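PDB 6T0Q: lectin from Pleurotus ostreatus, which binds N-acetylgalactosamine and probably other galactose-type sugars, and holds two calcium ions that probably support sugar binding. Local coordinates for residues D239-L244 against N278-G283; W200-D205 against R216-T221; K34-G39 against A173-A178; T52-K57 against K150-A155; C225-V230 against I294-G299. All coordinates share one frame; numbering follows the deposited sequence.

The chain folds into two beta-rich halves, with contacts 1 and 2 in one and contacts 3 and 4 in the other; contact 5 is the most central. Contact 2 is buried, the others partly buried. Contacts 1 and 2 share a sheet, with Ala279 O probably hydrogen-bonded to Arg216 N. Contacts 3 and 4 touch where the Trp37 and Phe55 rings meet. The chemistry differs with place: calcium coordination in contact 1, aromatic packing with a salt bridge in contact 2, a short backbone ladder in contact 3, a single backbone pair with a hydroxyl-to-carbonyl bond and an arginine in contact 4, and a lysine over a tyrosine in contact 5, near the intersubunit disulfide.

Contact 1 of 5, residues D239-L244 against N278-G283; sequences DDRYTL and NATNGG. With CA (calcium ion), chain G; NAG (2-acetamido-2-deoxy-beta-D-glucopyranose), chain B.
Asp240 OD2 and Asn281 OD1 meet at a calcium ion, each 2.6 Å from it, and Asp239 OD1 and Gly283 O bind it too; Pro285 O completes the protein ligands. Gly283 also belongs to the N-acetyl-D-galactosamine site, so the ion lies at the sugar-binding site. Asp240 OD2 accepts from Gly282 N at 2.8 Å, on its anti side and 34° out of the carboxylate plane. Asn281 OD1 takes Gly283 N from above its amide plane, closing an Asx turn, and Asp239 OD2 is hydrogen-bonded to Trp344 NE1. The peptide bond before Asp240 is cis. Strands 241-246 and 273-281 run antiparallel, and a classic beta bulge sets Asp240 and Arg241 against Thr280, whose O receives Asp240 N at 2.9 Å and, weakly, Arg241 N. Beyond the bulge, Thr243 and Asn278 form a hydrogen-bonded pair. The Arg241 chain lies beside Thr280, chi1 (61°) placing its CG 3.7 Å from Thr280 CB. Asn278 ND2 carries the N-linked sugar, whose O6 lies 3.4 Å from Arg241 CD.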
# COMPACT_ATOMS: atom_id res chain seq x y z
N ASP A 239 -16.69 20.54 15.04
CA ASP A 239 -16.95 21.36 16.21
C ASP A 239 -15.77 21.15 17.15
O ASP A 239 -15.66 20.09 17.78
CB ASP A 239 -18.27 20.93 16.87
CG ASP A 239 -18.69 21.83 18.03
OD1 ASP A 239 -17.89 22.66 18.49
OD2 ASP A 239 -19.85 21.70 18.48
N ASP A 240 -14.88 22.14 17.28
CA ASP A 240 -14.99 23.52 16.80
C ASP A 240 -14.30 23.85 15.48
O ASP A 240 -14.71 24.77 14.78
CB ASP A 240 -14.41 24.47 17.86
CG ASP A 240 -15.40 24.83 18.93
OD1 ASP A 240 -16.28 25.67 18.65
OD2 ASP A 240 -15.32 24.25 20.04
N ARG A 241 -13.22 23.14 15.16
CA ARG A 241 -12.40 23.48 14.01
C ARG A 241 -11.54 22.27 13.65
O ARG A 241 -11.41 21.33 14.44
CB ARG A 241 -11.52 24.71 14.29
CG ARG A 241 -10.54 24.49 15.45
CD ARG A 241 -9.57 25.66 15.63
NE ARG A 241 -10.27 26.92 15.86
CZ ARG A 241 -10.34 27.92 14.98
NH1 ARG A 241 -9.73 27.82 13.81
NH2 ARG A 241 -11.01 29.03 15.28
N TYR A 242 -10.92 22.33 12.47
CA TYR A 242 -10.10 21.22 11.99
C TYR A 242 -9.03 21.77 11.06
O TYR A 242 -9.18 22.84 10.47
CB TYR A 242 -10.91 20.16 11.23
CG TYR A 242 -11.35 20.70 9.88
CD1 TYR A 242 -10.54 20.57 8.76
CD2 TYR A 242 -12.54 21.41 9.76
CE1 TYR A 242 -10.92 21.11 7.54
CE2 TYR A 242 -12.93 21.94 8.53
CZ TYR A 242 -12.11 21.79 7.43
OH TYR A 242 -12.48 22.33 6.22
N THR A 243 -7.95 21.00 10.92
CA THR A 243 -7.03 21.13 9.80
C THR A 243 -6.90 19.77 9.15
O THR A 243 -6.74 18.76 9.85
CB THR A 243 -5.66 21.66 10.24
OG1 THR A 243 -5.82 22.95 10.83
CG2 THR A 243 -4.74 21.79 9.04
N LEU A 244 -6.96 19.74 7.82
CA LEU A 244 -6.99 18.51 7.05
C LEU A 244 -5.70 18.37 6.25
O LEU A 244 -5.27 19.34 5.62
CB LEU A 244 -8.18 18.50 6.10
CG LEU A 244 -8.23 17.36 5.08
CD1 LEU A 244 -8.51 16.02 5.78
CD2 LEU A 244 -9.30 17.66 4.03
N ASN A 278 -6.35 17.21 12.33
CA ASN A 278 -6.19 17.78 13.66
C ASN A 278 -7.45 18.60 13.94
O ASN A 278 -7.64 19.66 13.34
CB ASN A 278 -4.91 18.61 13.75
CG ASN A 278 -4.85 19.49 15.00
OD1 ASN A 278 -5.63 19.34 15.92
ND2 ASN A 278 -3.89 20.41 15.02
N ALA A 279 -8.30 18.11 14.83
CA ALA A 279 -9.54 18.80 15.17
C ALA A 279 -9.45 19.29 16.61
O ALA A 279 -8.90 18.60 17.47
CB ALA A 279 -10.76 17.89 14.98
N THR A 280 -9.99 20.47 16.87
CA THR A 280 -9.83 21.13 18.16
C THR A 280 -11.18 21.48 18.76
O THR A 280 -12.08 21.99 18.07
CB THR A 280 -8.99 22.40 18.02
OG1 THR A 280 -7.69 22.05 17.52
CG2 THR A 280 -8.83 23.11 19.38
N ASN A 281 -11.32 21.19 20.05
CA ASN A 281 -12.52 21.55 20.80
C ASN A 281 -12.21 22.75 21.69
O ASN A 281 -11.31 22.68 22.54
CB ASN A 281 -13.00 20.38 21.67
CG ASN A 281 -14.26 20.73 22.44
OD1 ASN A 281 -15.06 21.56 22.00
ND2 ASN A 281 -14.44 20.11 23.61
N GLY A 282 -12.97 23.83 21.50
CA GLY A 282 -12.87 24.97 22.39
C GLY A 282 -13.62 24.82 23.69
O GLY A 282 -13.50 25.68 24.56
N GLY A 283 -14.39 23.75 23.84
CA GLY A 283 -15.17 23.50 25.04
C GLY A 283 -16.57 23.04 24.65
O GLY A 283 -17.14 23.48 23.66
CA CA G . -17.15 22.63 20.95
C1 NAG B . -3.75 21.33 16.11
C2 NAG B . -2.31 21.72 16.38
C3 NAG B . -2.26 22.81 17.43
C4 NAG B . -3.05 24.02 16.96
C5 NAG B . -4.48 23.65 16.55
C6 NAG B . -5.14 24.75 15.75
C7 NAG B . -0.49 20.13 16.03
C8 NAG B . 0.26 18.95 16.59
N2 NAG B . -1.50 20.58 16.78
O3 NAG B . -0.90 23.18 17.65
O4 NAG B . -2.95 24.77 18.11
O5 NAG B . -4.50 22.49 15.70
O6 NAG B . -6.30 25.24 16.40
O7 NAG B . -0.20 20.63 14.95
O HOH W 1 -16.21 26.23 22.02

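Contact 2 of 5, residues W200-D205 against R216-T221; sequences WIWTSD and RAFRKT
Trp202 and Phe218 cross at about a right angle as side chains, yet their rings meet obliquely, with planes at 52°, and Phe218 CZ lies 3.9 Å from Trp202 CE3. The phenyl edge receives the Trp202 backbone, with Phe218 CE2 3.5 Å from Trp202 C. Ile201 slides past the ring, its CD1 reaching Phe218 CD2. Arg216 CB lies over the same indole face as Phe218 CZ, toward the rim, and its CG comes obliquely to 3.6 Å from Trp202 NE1. Strands 199-202 and 214-222 belong to one antiparallel sheet but are not neighbours in it; here side chains join them, and Trp202 also packs on Asn281, a calcium ligand. The Arg216 chain is bent at chi2 (-65°), which sets CD beside Thr203 OG1; its guanidinium meets Asp205 tip to tip. Two nitrogens grip Asp205 OD2 side-on: NE meets its syn lone pair, while NH2, at 2.9 Å, comes nearly in line with the C-O bond. Thr203 OG1 lies at the guanidinium edge and donates to Asp205 OD1 at 2.7 Å.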
# COMPACT_ATOMS: atom_id res chain seq x y z
N TRP A 200 -20.22 11.70 13.16
CA TRP A 200 -19.36 12.51 14.00
C TRP A 200 -18.51 11.58 14.86
O TRP A 200 -19.04 10.68 15.53
CB TRP A 200 -20.19 13.43 14.89
CG TRP A 200 -21.05 14.43 14.16
CD1 TRP A 200 -22.36 14.27 13.80
CD2 TRP A 200 -20.68 15.74 13.75
NE1 TRP A 200 -22.82 15.41 13.18
CE2 TRP A 200 -21.81 16.33 13.14
CE3 TRP A 200 -19.49 16.49 13.85
CZ2 TRP A 200 -21.79 17.63 12.63
CZ3 TRP A 200 -19.48 17.78 13.34
CH2 TRP A 200 -20.62 18.34 12.74
N ILE A 201 -17.19 11.77 14.83
CA ILE A 201 -16.28 10.97 15.64
C ILE A 201 -15.45 11.90 16.52
O ILE A 201 -15.36 13.11 16.29
CB ILE A 201 -15.36 10.06 14.80
CG1 ILE A 201 -14.43 10.89 13.89
CG2 ILE A 201 -16.18 9.06 13.98
CD1 ILE A 201 -13.41 10.03 13.11
N TRP A 202 -14.85 11.31 17.55
CA TRP A 202 -13.91 12.02 18.41
C TRP A 202 -13.05 10.96 19.10
O TRP A 202 -13.19 9.76 18.85
CB TRP A 202 -14.63 12.92 19.42
CG TRP A 202 -13.79 14.07 19.93
CD1 TRP A 202 -13.24 14.21 21.18
CD2 TRP A 202 -13.40 15.24 19.19
NE1 TRP A 202 -12.56 15.40 21.27
CE2 TRP A 202 -12.63 16.05 20.06
CE3 TRP A 202 -13.64 15.69 17.88
CZ2 TRP A 202 -12.10 17.27 19.66
CZ3 TRP A 202 -13.11 16.90 17.48
CH2 TRP A 202 -12.35 17.69 18.37
N THR A 203 -12.13 11.42 19.95
CA THR A 203 -11.46 10.48 20.84
C THR A 203 -12.43 10.06 21.95
O THR A 203 -13.49 10.66 22.15
CB THR A 203 -10.19 11.10 21.44
OG1 THR A 203 -10.41 12.49 21.70
CG2 THR A 203 -9.02 10.95 20.47
N SER A 204 -12.05 9.00 22.67
CA SER A 204 -12.97 8.37 23.60
C SER A 204 -13.12 9.14 24.92
O SER A 204 -13.88 8.69 25.78
CB SER A 204 -12.53 6.93 23.88
OG SER A 204 -11.20 6.89 24.38
N ASP A 205 -12.44 10.28 25.09
CA ASP A 205 -12.74 11.18 26.20
C ASP A 205 -13.99 12.02 25.95
O ASP A 205 -14.37 12.82 26.81
CB ASP A 205 -11.55 12.11 26.49
CG ASP A 205 -11.10 12.90 25.26
OD1 ASP A 205 -11.63 12.67 24.15
OD2 ASP A 205 -10.21 13.76 25.41
N ARG A 216 -7.16 17.04 18.98
CA ARG A 216 -7.13 15.60 18.81
C ARG A 216 -6.82 15.28 17.36
O ARG A 216 -7.25 16.01 16.46
CB ARG A 216 -8.48 14.96 19.18
CG ARG A 216 -9.02 15.34 20.57
CD ARG A 216 -8.09 14.80 21.65
NE ARG A 216 -8.60 15.07 23.00
CZ ARG A 216 -8.07 15.97 23.83
NH1 ARG A 216 -7.01 16.68 23.47
NH2 ARG A 216 -8.60 16.13 25.04
N ALA A 217 -6.09 14.19 17.12
CA ALA A 217 -5.74 13.81 15.76
C ALA A 217 -6.48 12.54 15.34
O ALA A 217 -6.81 11.69 16.17
CB ALA A 217 -4.23 13.61 15.61
N PHE A 218 -6.72 12.44 14.03
CA PHE A 218 -7.46 11.34 13.42
C PHE A 218 -6.78 10.97 12.10
O PHE A 218 -6.34 11.85 11.37
CB PHE A 218 -8.92 11.73 13.16
CG PHE A 218 -9.63 12.21 14.40
CD1 PHE A 218 -9.57 13.54 14.78
CD2 PHE A 218 -10.33 11.32 15.20
CE1 PHE A 218 -10.21 13.99 15.93
CE2 PHE A 218 -10.97 11.76 16.36
CZ PHE A 218 -10.92 13.10 16.72
N ARG A 219 -6.72 9.67 11.81
CA ARG A 219 -6.03 9.17 10.63
C ARG A 219 -6.84 8.08 9.94
O ARG A 219 -7.42 7.22 10.61
CB ARG A 219 -4.64 8.61 10.97
CG ARG A 219 -3.60 9.64 11.35
CD ARG A 219 -2.33 8.96 11.86
NE ARG A 219 -1.74 8.05 10.87
CZ ARG A 219 -0.88 8.42 9.93
NH1 ARG A 219 -0.48 9.69 9.84
NH2 ARG A 219 -0.40 7.52 9.08
N LYS A 220 -6.84 8.11 8.62
CA LYS A 220 -7.43 7.04 7.81
C LYS A 220 -6.58 6.84 6.57
O LYS A 220 -6.27 7.80 5.86
CB LYS A 220 -8.88 7.37 7.42
CG LYS A 220 -9.53 6.35 6.49
CD LYS A 220 -9.89 5.05 7.21
CE LYS A 220 -10.57 4.08 6.25
NZ LYS A 220 -10.88 2.79 6.89
N THR A 221 -6.19 5.60 6.31
CA THR A 221 -5.40 5.25 5.14
C THR A 221 -6.23 4.41 4.18
O THR A 221 -6.95 3.51 4.59
CB THR A 221 -4.14 4.46 5.55
OG1 THR A 221 -3.32 5.30 6.36
CG2 THR A 221 -3.35 4.01 4.32

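Contact 3 of 5, residues K34-G39 against A173-A178; sequences KWIWTG and AAVQGA
A two-stranded antiparallel ribbon pairs Trp35, Ile36 and Trp37 of strand 34-37 with strand 174-178, joining regions far apart in the sequence within the first half of the lectin. Trp37 and Ala174 form its regular hydrogen-bonded pair, with Ala174 N to Trp37 O at 2.8 Å and Trp37 N to Ala174 O at 3.0 Å. Ala174 O also accepts from Gln176 NE2, and the two donors arrive from opposite faces of the carbonyl plane. With CG anti to the carbonyl carbon (chi1 -59°), Gln176 CG lies 3.6 Å from Trp37 CB, and the chain then bends at chi2; its OE1 accepts a hydrogen bond from Gly45 N. Further along, Gln176 N donates to Trp35 O at 2.7 Å, while Gly177 and the carbonyl of Ala178 lie at the edge of the Trp35 indole. On the face carrying Ile36, its CD1 packs on Ala173 CB at 3.9 Å. Trp35 leans on Met128 and Ile36 on Ile127, both of strand 126-135, and the indole of Trp37 lies against strand 51-60.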
# COMPACT_ATOMS: atom_id res chain seq x y z
N LYS A 34 -27.65 22.08 -21.82
CA LYS A 34 -28.90 21.95 -22.55
C LYS A 34 -29.54 20.58 -22.32
O LYS A 34 -28.85 19.58 -22.14
CB LYS A 34 -28.70 22.14 -24.07
CG LYS A 34 -27.81 23.33 -24.49
CD LYS A 34 -28.44 24.65 -24.10
CE LYS A 34 -27.57 25.84 -24.53
NZ LYS A 34 -28.03 27.11 -23.89
N TRP A 35 -30.87 20.57 -22.33
CA TRP A 35 -31.63 19.32 -22.40
C TRP A 35 -31.56 18.77 -23.82
O TRP A 35 -31.74 19.52 -24.79
CB TRP A 35 -33.09 19.58 -22.02
CG TRP A 35 -33.28 19.97 -20.59
CD1 TRP A 35 -33.42 21.24 -20.09
CD2 TRP A 35 -33.36 19.08 -19.48
NE1 TRP A 35 -33.57 21.19 -18.72
CE2 TRP A 35 -33.54 19.87 -18.32
CE3 TRP A 35 -33.28 17.69 -19.34
CZ2 TRP A 35 -33.64 19.32 -17.04
CZ3 TRP A 35 -33.39 17.14 -18.07
CH2 TRP A 35 -33.57 17.95 -16.94
N ILE A 36 -31.32 17.47 -23.97
CA ILE A 36 -31.34 16.88 -25.30
C ILE A 36 -32.23 15.65 -25.33
O ILE A 36 -32.42 14.95 -24.33
CB ILE A 36 -29.94 16.53 -25.83
CG1 ILE A 36 -29.25 15.51 -24.93
CG2 ILE A 36 -29.11 17.80 -26.02
CD1 ILE A 36 -27.85 15.11 -25.43
N TRP A 37 -32.79 15.40 -26.51
CA TRP A 37 -33.48 14.16 -26.82
C TRP A 37 -33.26 13.91 -28.32
O TRP A 37 -32.30 14.43 -28.90
CB TRP A 37 -34.95 14.24 -26.37
CG TRP A 37 -35.62 12.90 -26.30
CD1 TRP A 37 -36.59 12.42 -27.14
CD2 TRP A 37 -35.34 11.85 -25.36
NE1 TRP A 37 -36.94 11.14 -26.77
CE2 TRP A 37 -36.19 10.77 -25.68
CE3 TRP A 37 -34.47 11.72 -24.27
CZ2 TRP A 37 -36.19 9.57 -24.95
CZ3 TRP A 37 -34.47 10.53 -23.54
CH2 TRP A 37 -35.33 9.47 -23.89
N THR A 38 -34.15 13.14 -28.94
CA THR A 38 -33.97 12.71 -30.32
C THR A 38 -34.59 13.66 -31.34
O THR A 38 -34.17 13.66 -32.50
CB THR A 38 -34.58 11.33 -30.55
OG1 THR A 38 -35.98 11.37 -30.24
CG2 THR A 38 -33.88 10.26 -29.69
N GLY A 39 -35.62 14.40 -30.96
CA GLY A 39 -36.36 15.14 -31.96
C GLY A 39 -37.42 14.34 -32.67
O GLY A 39 -38.00 14.83 -33.65
N ALA A 173 -28.16 14.89 -31.68
CA ALA A 173 -29.20 15.08 -30.68
C ALA A 173 -29.93 16.40 -30.93
O ALA A 173 -29.38 17.35 -31.50
CB ALA A 173 -28.59 15.06 -29.27
N ALA A 174 -31.19 16.48 -30.49
CA ALA A 174 -32.01 17.67 -30.67
C ALA A 174 -32.24 18.34 -29.32
O ALA A 174 -32.72 17.71 -28.37
CB ALA A 174 -33.35 17.35 -31.34
N VAL A 175 -31.89 19.63 -29.23
CA VAL A 175 -32.01 20.38 -27.99
C VAL A 175 -33.48 20.54 -27.62
O VAL A 175 -34.29 20.98 -28.45
CB VAL A 175 -31.30 21.74 -28.11
CG1 VAL A 175 -31.65 22.64 -26.91
CG2 VAL A 175 -29.78 21.54 -28.23
N GLN A 176 -33.83 20.15 -26.39
CA GLN A 176 -35.19 20.28 -25.87
C GLN A 176 -35.41 21.54 -25.05
O GLN A 176 -36.57 21.88 -24.77
CB GLN A 176 -35.55 19.07 -25.00
CG GLN A 176 -35.45 17.74 -25.74
CD GLN A 176 -36.40 17.69 -26.91
OE1 GLN A 176 -37.62 17.75 -26.73
NE2 GLN A 176 -35.86 17.61 -28.13
N GLY A 177 -34.35 22.21 -24.63
CA GLY A 177 -34.48 23.41 -23.82
C GLY A 177 -33.15 23.75 -23.19
O GLY A 177 -32.17 23.00 -23.31
N ALA A 178 -33.11 24.91 -22.54
CA ALA A 178 -31.91 25.37 -21.85
C ALA A 178 -32.15 25.35 -20.35
O ALA A 178 -33.26 25.09 -19.88
CB ALA A 178 -31.51 26.78 -22.32

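Contact 4 of 5, residues T52-K57 against K150-A155; sequences TRPFRK and KTLRAA
The Phe55 ring has Thr151 OG1 over one face, 3.3 Å from its CE1, the two side chains lying side by side and pointing the same way. That hydroxyl donates to Pro54 O at 2.6 Å, nearly along the C=O axis; with OG1 anti to the backbone N (chi1 -172°) it faces both the ring and this carbonyl. The Arg53 guanidinium has the peptide between Arg153 and Ala154 over one face, toward its rim, with Ala154 N 3.5 Å from Arg53 NE, two donors that do not bond. Arg53 NH1 donates to Thr52 O of its own strand at 3.0 Å, and its NH2 forms a salt bridge with Glu40. Pro54 crosses Leu152 at about a right angle, CG to CB 3.9 Å. Just before Thr151, Arg56 and Lys150 form a hydrogen-bonded antiparallel pair, with Lys150 N donating to Arg56 O at 2.8 Å. Within this chain strand 150-151 is an outermost strand of its sheet, with strand 51-60 between it and strand 109-118, and Phe55 packs against Ile36 of strand 34-37.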
# COMPACT_ATOMS: atom_id res chain seq x y z
N THR A 52 -36.43 4.21 -24.78
CA THR A 52 -35.06 4.38 -24.31
C THR A 52 -34.20 4.80 -25.50
O THR A 52 -34.35 4.26 -26.60
CB THR A 52 -34.53 3.09 -23.68
OG1 THR A 52 -35.41 2.70 -22.61
CG2 THR A 52 -33.12 3.28 -23.13
N ARG A 53 -33.32 5.78 -25.30
CA ARG A 53 -32.56 6.35 -26.41
C ARG A 53 -31.11 6.57 -26.02
O ARG A 53 -30.83 6.97 -24.88
CB ARG A 53 -33.20 7.68 -26.87
CG ARG A 53 -34.62 7.52 -27.45
CD ARG A 53 -34.56 6.71 -28.74
NE ARG A 53 -35.85 6.63 -29.44
CZ ARG A 53 -36.59 5.53 -29.51
NH1 ARG A 53 -36.20 4.42 -28.90
NH2 ARG A 53 -37.74 5.55 -30.18
N PRO A 54 -30.16 6.33 -26.93
CA PRO A 54 -28.75 6.54 -26.64
C PRO A 54 -28.27 7.95 -26.97
O PRO A 54 -28.75 8.59 -27.90
CB PRO A 54 -28.05 5.53 -27.55
CG PRO A 54 -28.91 5.54 -28.79
CD PRO A 54 -30.35 5.73 -28.28
N PHE A 55 -27.27 8.40 -26.20
CA PHE A 55 -26.61 9.68 -26.42
C PHE A 55 -25.12 9.50 -26.16
O PHE A 55 -24.74 8.90 -25.15
CB PHE A 55 -27.21 10.77 -25.50
CG PHE A 55 -28.69 10.94 -25.69
CD1 PHE A 55 -29.18 11.79 -26.67
CD2 PHE A 55 -29.58 10.20 -24.94
CE1 PHE A 55 -30.54 11.92 -26.89
CE2 PHE A 55 -30.96 10.33 -25.14
CZ PHE A 55 -31.44 11.19 -26.12
N ARG A 56 -24.29 10.02 -27.07
CA ARG A 56 -22.85 9.80 -27.05
C ARG A 56 -22.12 11.07 -27.44
O ARG A 56 -22.57 11.80 -28.32
CB ARG A 56 -22.40 8.73 -28.05
CG ARG A 56 -22.47 7.31 -27.61
CD ARG A 56 -22.11 6.41 -28.79
NE ARG A 56 -20.80 6.72 -29.38
CZ ARG A 56 -19.77 5.87 -29.38
NH1 ARG A 56 -19.90 4.68 -28.82
NH2 ARG A 56 -18.62 6.22 -29.95
N LYS A 57 -20.96 11.28 -26.82
CA LYS A 57 -20.09 12.37 -27.23
C LYS A 57 -18.65 12.01 -26.89
O LYS A 57 -18.35 11.70 -25.73
CB LYS A 57 -20.52 13.65 -26.55
CG LYS A 57 -19.53 14.77 -26.61
CD LYS A 57 -19.67 15.60 -27.85
CE LYS A 57 -18.97 16.93 -27.63
NZ LYS A 57 -18.86 17.72 -28.86
N LYS A 150 -24.36 12.80 -30.28
CA LYS A 150 -25.01 11.92 -31.23
C LYS A 150 -26.09 11.09 -30.53
O LYS A 150 -25.98 10.78 -29.35
CB LYS A 150 -24.00 10.98 -31.91
CG LYS A 150 -23.00 11.70 -32.84
CD LYS A 150 -23.73 12.65 -33.79
CE LYS A 150 -22.84 13.07 -34.98
NZ LYS A 150 -22.50 11.93 -35.90
N THR A 151 -27.13 10.73 -31.29
CA THR A 151 -28.21 9.91 -30.76
C THR A 151 -28.70 8.98 -31.86
O THR A 151 -28.17 8.96 -32.97
CB THR A 151 -29.35 10.78 -30.21
OG1 THR A 151 -30.30 9.96 -29.52
CG2 THR A 151 -30.06 11.52 -31.32
N LEU A 152 -29.73 8.19 -31.54
CA LEU A 152 -30.45 7.40 -32.53
C LEU A 152 -31.94 7.45 -32.23
O LEU A 152 -32.34 7.56 -31.07
CB LEU A 152 -30.01 5.92 -32.53
CG LEU A 152 -28.62 5.50 -33.00
CD1 LEU A 152 -28.48 4.00 -32.78
CD2 LEU A 152 -28.40 5.85 -34.45
N ARG A 153 -32.75 7.36 -33.27
CA ARG A 153 -34.20 7.23 -33.10
C ARG A 153 -34.60 5.78 -32.91
O ARG A 153 -35.47 5.26 -33.61
CB ARG A 153 -34.93 7.84 -34.29
CG ARG A 153 -34.67 9.30 -34.53
CD ARG A 153 -35.59 9.84 -35.61
NE ARG A 153 -35.43 11.28 -35.79
CZ ARG A 153 -36.43 12.11 -36.08
NH1 ARG A 153 -37.66 11.64 -36.23
NH2 ARG A 153 -36.19 13.40 -36.23
N ALA A 154 -33.96 5.11 -31.96
CA ALA A 154 -34.15 3.68 -31.74
C ALA A 154 -33.53 3.34 -30.39
O ALA A 154 -32.78 4.13 -29.82
CB ALA A 154 -33.52 2.85 -32.87
N ALA A 155 -33.88 2.16 -29.88
CA ALA A 155 -33.31 1.71 -28.62
C ALA A 155 -31.78 1.67 -28.72
O ALA A 155 -31.23 1.50 -29.81
CB ALA A 155 -33.85 0.33 -28.25

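Contact 5 of 5, residues C225-V230 against I294-G299; sequences CTKVAV and ITYSDG
Val230 N donates to Thr295 O at 2.8 Å, the shorter of two backbone bonds that flank the non-hydrogen-bonded pair Ala229-Tyr296; the other runs from Ser297 N to Val228 O. This ends an antiparallel pairing between strands 229-239 and 287-296, where the second leaves the sheet through a type I turn, Tyr296 to Gly299, closed by Gly299 N to Tyr296 O. On the loop before Val228, Lys227 crosses Tyr296 at about a right angle and lies over one ring face in a cation-pi contact, its NZ 4.0 Å from the centroid and 28° off the normal, with CE also over the face. The chain bends at chi3 (82°), which turns CE over the ring, while NZ is hydrogen-bonded to Ser300 OG. Tyr296 OH is hydrogen-bonded to Glu302 OE1, and Ala229 CB rests 3.8 Å from Tyr296 CE1. Cys225 forms a disulfide with Cys225 of the second subunit. One water accepts from Val228 N at 3.0 Å and lies 2.9 Å from Ser297 OG, bridging loop and turn.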
# COMPACT_ATOMS: atom_id res chain seq x y z
N CYS A 225 -3.68 -1.79 -3.22
CA CYS A 225 -2.42 -1.95 -3.95
C CYS A 225 -2.59 -2.55 -5.34
O CYS A 225 -1.62 -2.56 -6.10
CB CYS A 225 -1.42 -2.79 -3.14
SG CYS A 225 -2.01 -4.39 -2.52
N THR A 226 -3.78 -3.02 -5.72
CA THR A 226 -3.99 -3.55 -7.06
C THR A 226 -4.77 -2.60 -7.97
O THR A 226 -5.13 -2.99 -9.09
CB THR A 226 -4.72 -4.89 -7.00
OG1 THR A 226 -6.07 -4.65 -6.58
CG2 THR A 226 -4.03 -5.82 -6.00
N LYS A 227 -5.05 -1.38 -7.53
CA LYS A 227 -5.76 -0.39 -8.33
C LYS A 227 -4.90 0.86 -8.46
O LYS A 227 -3.82 0.95 -7.88
CB LYS A 227 -7.13 -0.05 -7.72
CG LYS A 227 -8.04 -1.26 -7.53
CD LYS A 227 -9.33 -0.91 -6.79
CE LYS A 227 -10.36 -0.31 -7.73
NZ LYS A 227 -11.66 -0.08 -7.02
N VAL A 228 -5.40 1.84 -9.21
CA VAL A 228 -4.70 3.10 -9.44
C VAL A 228 -5.67 4.22 -9.07
O VAL A 228 -6.63 4.48 -9.79
CB VAL A 228 -4.22 3.25 -10.90
CG1 VAL A 228 -3.66 4.64 -11.14
CG2 VAL A 228 -3.16 2.18 -11.24
N ALA A 229 -5.42 4.86 -7.92
CA ALA A 229 -6.24 5.96 -7.46
C ALA A 229 -5.86 7.23 -8.21
O ALA A 229 -4.71 7.41 -8.62
CB ALA A 229 -6.06 6.17 -5.96
N VAL A 230 -6.83 8.12 -8.39
CA VAL A 230 -6.64 9.29 -9.25
C VAL A 230 -6.93 10.58 -8.50
O VAL A 230 -6.01 11.37 -8.23
CB VAL A 230 -7.51 9.17 -10.51
CG1 VAL A 230 -7.37 10.42 -11.37
CG2 VAL A 230 -7.10 7.92 -11.32
N ILE A 294 -12.99 8.55 -3.57
CA ILE A 294 -11.77 8.37 -4.33
C ILE A 294 -12.13 7.74 -5.67
O ILE A 294 -12.90 6.77 -5.71
CB ILE A 294 -10.77 7.49 -3.56
CG1 ILE A 294 -10.30 8.22 -2.30
CG2 ILE A 294 -9.61 7.10 -4.42
CD1 ILE A 294 -9.67 7.29 -1.28
N THR A 295 -11.60 8.28 -6.76
CA THR A 295 -11.82 7.70 -8.08
C THR A 295 -10.63 6.85 -8.49
O THR A 295 -9.48 7.16 -8.17
CB THR A 295 -12.06 8.79 -9.14
OG1 THR A 295 -10.96 9.70 -9.14
CG2 THR A 295 -13.35 9.58 -8.84
N TYR A 296 -10.92 5.78 -9.22
CA TYR A 296 -9.90 4.86 -9.73
C TYR A 296 -9.87 4.87 -11.25
O TYR A 296 -10.87 5.18 -11.91
CB TYR A 296 -10.15 3.44 -9.22
CG TYR A 296 -9.90 3.34 -7.73
CD1 TYR A 296 -8.60 3.24 -7.24
CD2 TYR A 296 -10.95 3.38 -6.82
CE1 TYR A 296 -8.35 3.17 -5.88
CE2 TYR A 296 -10.72 3.31 -5.45
CZ TYR A 296 -9.41 3.21 -4.99
OH TYR A 296 -9.15 3.13 -3.64
N SER A 297 -8.71 4.51 -11.81
CA SER A 297 -8.50 4.60 -13.25
C SER A 297 -9.37 3.64 -14.04
O SER A 297 -9.55 3.84 -15.24
CB SER A 297 -7.03 4.34 -13.60
OG SER A 297 -6.70 3.00 -13.28
N ASP A 298 -9.91 2.59 -13.41
CA ASP A 298 -10.81 1.68 -14.11
C ASP A 298 -12.26 2.17 -14.09
O ASP A 298 -13.16 1.41 -14.44
CB ASP A 298 -10.73 0.27 -13.51
CG ASP A 298 -11.19 0.22 -12.05
OD1 ASP A 298 -11.56 1.28 -11.48
OD2 ASP A 298 -11.16 -0.88 -11.45
N GLY A 299 -12.50 3.41 -13.67
CA GLY A 299 -13.85 3.94 -13.61
C GLY A 299 -14.58 3.68 -12.31
O GLY A 299 -15.65 4.27 -12.10
O HOH W 2 -7.65 1.44 -11.08